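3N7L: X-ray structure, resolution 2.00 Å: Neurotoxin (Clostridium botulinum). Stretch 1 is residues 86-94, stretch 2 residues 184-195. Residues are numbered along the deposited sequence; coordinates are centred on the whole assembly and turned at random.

Stretch 1 (86-94) SNLPGYTII
Stretch 2 (184-195) QMNKIPNTGLIT

The two stretches belong to one chain and bury 700 Å² between them, counting both sides. The strand segments around Tyr91-Ile93 and through Gln184-Lys187, the latter continuing a strand that begins earlier, run antiparallel: the axes approach to 4.6 Å and their N-to-C directions differ by 163°. Loop residues before the first strand, Asn87 and Pro89, extend the contact to Thr191, Gly192, Leu193 and Ile194.

Ser86 is out of reach. Asn87 (phi/psi -112/29, chi1 p) points toward stretch 2 and sets its OD1 3.7 Å from CG2 of Ile194, whose chi1 and chi2 are m and t. The carbonyls Asn87 O and Gly192 O lie 4.4 Å apart; both are acceptors and do not bond each other; a water donates to both, 3.0 Å from Asn87 O and 2.7 Å from Gly192 O. Gly192 sits at 90/42, where a side chain would jam against the preceding carbonyl. Leu88 (-67/141, chi1 t, chi2 p) turns away.

Pro89 (-74/-179, C-gamma endo) points toward stretch 2. Its CB lies 3.4 Å from Lys187 CE and 3.8 Å from Leu193 CA, while its CG makes an apolar contact of 4.4 Å with Leu193 CD1.

Gly90 (-80/141) is bonded through both backbone polar groups. Its N donates to Thr191 OG1 at 2.8 Å (146°), and Thr191 (chi1 p) donates a hydrogen bond from OG1 to Ile188 O, 2.6 Å away. Gly90 O accepts from Ile188 N at 2.9 Å (163°). An ideal CB on Gly90 would fall 2.9 Å from Thr191 OG1, a clash, and 3.4 Å from Ile188 CD1, so the close fit depends on the bare CA.

Tyr91 (-145/141, chi1 m, chi2 -90°) pairs with Lys187 as a non-hydrogen-bonded bridge, CA to CA 4.5 Å, and their side chains share one face of the sheet. Lys187 CD (chi1 to chi4 t, p, t, p) lies over the face of the Tyr91 ring, 4.3 Å from the centroid and 18° off the normal, a CH-pi contact using the aliphatic chain. Lys187 NZ donates a hydrogen bond to Ile188 O, the next residue in sequence, at 2.8 Å. Tyr91 CA also makes a CA-H...O contact of 3.3 Å with Asn186 O.

Thr92 (-100/134, chi1 m) and Asn186 occupy the other face as a hydrogen-bonded pair, CA to CA 5.3 Å: Thr92 N donates to Asn186 O at 2.9 Å (165°), and Asn186 N returns to Thr92 O at 3.0 Å (174°).

Ile93 (-118/-33, chi1 p, chi2 t) accepts at O from Gln184 N, 3.0 Å away. Its CG2 lies 4.2 Å from Met185 CE, an apolar contact. Ile94 points away.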

# COMPACT_ATOMS: atom_id res chain seq x y z
N SER A 86 -6.29 9.72 11.26
CA SER A 86 -7.73 9.94 11.23
C SER A 86 -8.20 11.32 11.69
O SER A 86 -9.34 11.70 11.42
CB SER A 86 -8.44 8.86 12.04
OG SER A 86 -8.15 8.98 13.42
N ASN A 87 -7.35 12.06 12.40
CA ASN A 87 -7.74 13.39 12.86
C ASN A 87 -6.92 14.45 12.15
O ASN A 87 -6.67 15.54 12.69
CB ASN A 87 -7.57 13.52 14.37
CG ASN A 87 -6.12 13.52 14.81
OD1 ASN A 87 -5.79 14.02 15.88
ND2 ASN A 87 -5.25 12.94 13.99
N LEU A 88 -6.50 14.14 10.93
CA LEU A 88 -5.72 15.06 10.12
C LEU A 88 -6.58 16.26 9.74
O LEU A 88 -7.77 16.12 9.44
CB LEU A 88 -5.26 14.37 8.84
CG LEU A 88 -4.32 15.18 7.95
CD1 LEU A 88 -2.95 15.22 8.59
CD2 LEU A 88 -4.23 14.54 6.57
N PRO A 89 -6.00 17.47 9.75
CA PRO A 89 -6.79 18.64 9.37
C PRO A 89 -7.01 18.64 7.85
O PRO A 89 -6.55 17.73 7.16
CB PRO A 89 -5.93 19.81 9.85
CG PRO A 89 -4.53 19.27 9.71
CD PRO A 89 -4.67 17.86 10.25
N GLY A 90 -7.69 19.66 7.34
CA GLY A 90 -7.96 19.74 5.92
C GLY A 90 -6.81 20.25 5.06
O GLY A 90 -6.09 21.18 5.43
N TYR A 91 -6.66 19.65 3.88
CA TYR A 91 -5.63 20.02 2.92
C TYR A 91 -6.14 19.86 1.50
O TYR A 91 -6.86 18.91 1.20
CB TYR A 91 -4.40 19.12 3.04
CG TYR A 91 -3.51 19.34 4.23
CD1 TYR A 91 -2.44 20.23 4.18
CD2 TYR A 91 -3.72 18.62 5.41
CE1 TYR A 91 -1.60 20.40 5.27
CE2 TYR A 91 -2.88 18.79 6.50
CZ TYR A 91 -1.82 19.67 6.42
OH TYR A 91 -0.99 19.82 7.51
N THR A 92 -5.78 20.80 0.63
CA THR A 92 -6.13 20.68 -0.77
C THR A 92 -4.80 20.15 -1.31
O THR A 92 -3.75 20.67 -0.93
CB THR A 92 -6.46 22.05 -1.40
OG1 THR A 92 -7.63 22.59 -0.78
CG2 THR A 92 -6.71 21.90 -2.90
N ILE A 93 -4.84 19.12 -2.14
CA ILE A 93 -3.61 18.54 -2.67
C ILE A 93 -3.46 18.61 -4.19
O ILE A 93 -2.35 18.72 -4.71
CB ILE A 93 -3.47 17.07 -2.23
CG1 ILE A 93 -4.76 16.30 -2.53
CG2 ILE A 93 -3.19 17.02 -0.73
CD1 ILE A 93 -4.67 14.81 -2.26
N ILE A 94 -4.58 18.53 -4.90
CA ILE A 94 -4.58 18.60 -6.36
C ILE A 94 -5.75 19.54 -6.65
O ILE A 94 -6.91 19.16 -6.47
CB ILE A 94 -4.84 17.22 -7.00
CG1 ILE A 94 -3.83 16.20 -6.47
CG2 ILE A 94 -4.70 17.32 -8.53
CD1 ILE A 94 -4.09 14.78 -6.96
N GLN A 184 -0.04 20.57 -4.80
CA GLN A 184 0.62 21.22 -3.68
C GLN A 184 -0.21 21.01 -2.43
O GLN A 184 -1.44 21.12 -2.46
CB GLN A 184 0.77 22.72 -3.97
CG GLN A 184 1.40 23.53 -2.83
CD GLN A 184 1.62 24.99 -3.20
OE1 GLN A 184 0.68 25.71 -3.56
NE2 GLN A 184 2.87 25.44 -3.11
N MET A 185 0.46 20.70 -1.32
CA MET A 185 -0.24 20.48 -0.07
C MET A 185 -0.49 21.79 0.66
O MET A 185 0.41 22.34 1.31
CB MET A 185 0.57 19.52 0.80
CG MET A 185 0.91 18.25 0.06
SD MET A 185 1.57 17.00 1.14
CE MET A 185 0.05 16.33 1.82
N ASN A 186 -1.71 22.30 0.53
CA ASN A 186 -2.10 23.56 1.15
C ASN A 186 -3.15 23.38 2.23
O ASN A 186 -4.24 22.86 1.99
CB ASN A 186 -2.61 24.53 0.09
CG ASN A 186 -1.59 24.82 -0.98
OD1 ASN A 186 -0.41 25.00 -0.68
ND2 ASN A 186 -2.03 24.88 -2.23
N LYS A 187 -2.80 23.82 3.43
CA LYS A 187 -3.68 23.74 4.58
C LYS A 187 -4.94 24.58 4.40
O LYS A 187 -4.89 25.68 3.86
CB LYS A 187 -2.92 24.21 5.83
CG LYS A 187 -3.74 24.23 7.12
CD LYS A 187 -4.13 22.84 7.58
CE LYS A 187 -4.72 22.88 8.99
NZ LYS A 187 -5.95 23.72 9.11
N ILE A 188 -6.08 24.03 4.82
CA ILE A 188 -7.36 24.74 4.73
C ILE A 188 -7.64 25.22 6.15
O ILE A 188 -7.80 24.41 7.06
CB ILE A 188 -8.50 23.79 4.32
CG1 ILE A 188 -8.20 23.17 2.96
CG2 ILE A 188 -9.82 24.55 4.29
CD1 ILE A 188 -9.14 22.04 2.60
N PRO A 189 -7.72 26.54 6.35
CA PRO A 189 -7.98 27.06 7.70
C PRO A 189 -9.25 26.58 8.39
O PRO A 189 -10.26 26.29 7.75
CB PRO A 189 -7.96 28.58 7.48
CG PRO A 189 -8.38 28.74 6.06
CD PRO A 189 -7.63 27.63 5.37
N ASN A 190 -9.16 26.48 9.71
CA ASN A 190 -10.27 26.07 10.55
C ASN A 190 -10.85 24.69 10.24
O ASN A 190 -12.07 24.50 10.32
CB ASN A 190 -11.37 27.13 10.46
CG ASN A 190 -10.87 28.49 10.90
OD1 ASN A 190 -11.01 29.48 10.17
ND2 ASN A 190 -10.28 28.55 12.08
N THR A 191 -10.00 23.74 9.91
CA THR A 191 -10.47 22.39 9.63
C THR A 191 -10.04 21.42 10.72
O THR A 191 -9.95 20.22 10.49
CB THR A 191 -10.00 21.89 8.25
OG1 THR A 191 -8.60 22.16 8.09
CG2 THR A 191 -10.78 22.58 7.14
N GLY A 192 -9.77 21.96 11.90
CA GLY A 192 -9.38 21.14 13.03
C GLY A 192 -7.89 20.89 13.20
O GLY A 192 -7.48 19.77 13.51
N LEU A 193 -7.09 21.93 13.00
CA LEU A 193 -5.64 21.81 13.12
C LEU A 193 -5.22 21.12 14.42
O LEU A 193 -5.26 21.72 15.50
CB LEU A 193 -4.99 23.19 13.04
CG LEU A 193 -3.48 23.26 13.31
CD1 LEU A 193 -2.74 22.33 12.36
CD2 LEU A 193 -3.01 24.69 13.14
N ILE A 194 -4.83 19.85 14.31
CA ILE A 194 -4.40 19.07 15.46
C ILE A 194 -3.17 18.24 15.09
O ILE A 194 -3.24 17.02 14.95
CB ILE A 194 -5.52 18.13 15.97
CG1 ILE A 194 -6.78 18.94 16.30
CG2 ILE A 194 -5.06 17.37 17.21
CD1 ILE A 194 -7.95 18.11 16.79
N THR A 195 -2.05 18.93 14.91
CA THR A 195 -0.79 18.28 14.56
C THR A 195 -0.38 17.29 15.66
O THR A 195 -1.09 17.13 16.67
CB THR A 195 0.34 19.31 14.39
OG1 THR A 195 0.45 20.12 15.57
CG2 THR A 195 0.08 20.20 13.18
O HOH W 1 -8.70 17.43 13.86